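Local atomic coordinates of DNA polymerase III subunit beta (PDB entry 4S3I), a protein that forms a ring-shaped sliding clamp that tethers DNA polymerases and other proteins to DNA and makes replication processive. Residues A15-L19 / F45-S49. Residues are numbered along the deposited sequence; the frame is centred on the assembly and turned at random.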
# COMPACT_ATOMS: atom_id res chain seq x y z
N ALA A 15 0.11 8.09 21.29
CA ALA A 15 0.87 7.20 22.16
C ALA A 15 0.61 5.73 21.79
O ALA A 15 1.53 4.92 21.71
CB ALA A 15 0.56 7.46 23.63
N LEU A 16 -0.66 5.39 21.56
CA LEU A 16 -1.02 4.01 21.22
C LEU A 16 -0.42 3.58 19.88
O LEU A 16 -0.03 2.41 19.70
CB LEU A 16 -2.53 3.83 21.21
CG LEU A 16 -3.19 3.96 22.57
CD1 LEU A 16 -4.70 3.82 22.43
CD2 LEU A 16 -2.64 2.92 23.55
N ARG A 17 -0.35 4.51 18.94
CA ARG A 17 0.22 4.17 17.64
C ARG A 17 1.68 3.73 17.75
O ARG A 17 2.08 2.72 17.16
CB ARG A 17 0.05 5.32 16.63
CG ARG A 17 -1.38 5.43 16.10
CD ARG A 17 -1.52 6.33 14.87
NE ARG A 17 -2.94 6.53 14.55
CZ ARG A 17 -3.72 5.62 13.97
NH1 ARG A 17 -3.23 4.44 13.62
NH2 ARG A 17 -4.99 5.90 13.74
N TYR A 18 2.46 4.47 18.52
CA TYR A 18 3.86 4.12 18.72
C TYR A 18 4.02 2.77 19.38
O TYR A 18 4.99 2.06 19.12
CB TYR A 18 4.53 5.15 19.61
CG TYR A 18 4.84 6.46 18.92
CD1 TYR A 18 5.60 6.49 17.76
CD2 TYR A 18 4.40 7.66 19.46
CE1 TYR A 18 5.91 7.70 17.14
CE2 TYR A 18 4.69 8.86 18.85
CZ TYR A 18 5.44 8.88 17.70
OH TYR A 18 5.74 10.08 17.10
N LEU A 19 3.07 2.42 20.24
CA LEU A 19 3.20 1.22 21.05
C LEU A 19 2.86 -0.06 20.31
O LEU A 19 3.20 -1.15 20.76
CB LEU A 19 2.35 1.35 22.32
CG LEU A 19 2.97 2.29 23.36
CD1 LEU A 19 1.92 2.67 24.39
CD2 LEU A 19 4.15 1.61 24.06
N PHE A 45 1.37 6.70 32.17
CA PHE A 45 2.43 5.97 31.51
C PHE A 45 1.85 4.74 30.83
O PHE A 45 1.04 4.01 31.42
CB PHE A 45 3.49 5.53 32.53
CG PHE A 45 4.33 6.66 33.06
CD1 PHE A 45 3.89 7.42 34.14
CD2 PHE A 45 5.55 6.97 32.47
CE1 PHE A 45 4.67 8.47 34.64
CE2 PHE A 45 6.34 8.03 32.95
CZ PHE A 45 5.89 8.78 34.04
N LEU A 46 2.29 4.51 29.61
CA LEU A 46 1.84 3.38 28.82
C LEU A 46 3.10 2.64 28.41
O LEU A 46 4.04 3.25 27.89
CB LEU A 46 1.04 3.85 27.60
CG LEU A 46 -0.12 4.82 27.83
CD1 LEU A 46 0.34 6.26 27.79
CD2 LEU A 46 -1.24 4.62 26.79
N LYS A 47 3.17 1.34 28.68
CA LYS A 47 4.36 0.60 28.26
C LYS A 47 4.08 -0.78 27.69
O LYS A 47 3.16 -1.47 28.14
CB LYS A 47 5.41 0.53 29.38
CG LYS A 47 5.05 -0.34 30.55
CD LYS A 47 6.28 -0.50 31.45
CE LYS A 47 5.96 -1.27 32.73
NZ LYS A 47 5.25 -0.44 33.74
N ALA A 48 4.86 -1.14 26.69
CA ALA A 48 4.78 -2.45 26.05
C ALA A 48 6.20 -2.97 25.88
O ALA A 48 7.03 -2.32 25.22
CB ALA A 48 4.10 -2.33 24.70
N SER A 49 6.49 -4.12 26.48
CA SER A 49 7.85 -4.65 26.45
C SER A 49 7.88 -6.16 26.63
O SER A 49 6.91 -6.76 27.11
CB SER A 49 8.69 -4.00 27.56
OG SER A 49 8.33 -4.49 28.85
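Ala15 directs its CB at the strand and meets Leu46 at 4.3 Å from CB to CD1, a loose apolar touch made by a single methyl at the start of the helical segment. One residue on, Leu16 sets out along the flank of the helix, yet its branch swings back: CD2 lies 3.9 Å from Leu46 CD2, a methyl-to-methyl contact between side chains that cross at about a right angle. The two methyls of Leu46 are thus divided between neighbouring helix residues, CD1 for Ala15 and CD2 for Leu16. Leu19, one turn after Ala15, makes the broadest contact of the helical residues. With CG anti to the carbonyl carbon (chi1 -75°), its side chain is put forward to the strand, roughly perpendicular to that of Leu46. Its two methyls divide along the strand's facing side: CD1 presses on Leu46 CB at 3.5 Å, while CD2 sits 4.0 Å from Ala48 CB and 3.9 Å from Ala48 N, an approach to the main chain consistent with the small side chain of Ala48. The backbones are 6.4 Å apart between the CA atoms of Leu19 and Ala48, against 7.7 Å for those of Ala15 and Leu46. Strand alternation explains the choice of partners, since Leu46 and Ala48 face the helix and Lys47 turns its side chain from it. No hydrogen bond joins the segments; they bury 225 Å² between them, both sides summed, through apolar side chains. The segment axes run nearly parallel, at 10° and 9.2 Å, a helix laid on sheet in the clamp's N-terminal domain. Strand 43-49 is paired on its two edges with strands 34-40 and 53-60, which add Ile35, Leu55 and Ile59 to the same apolar layer, and helix 74-82 packs against Leu16 through Phe77, Leu78 and Ile81.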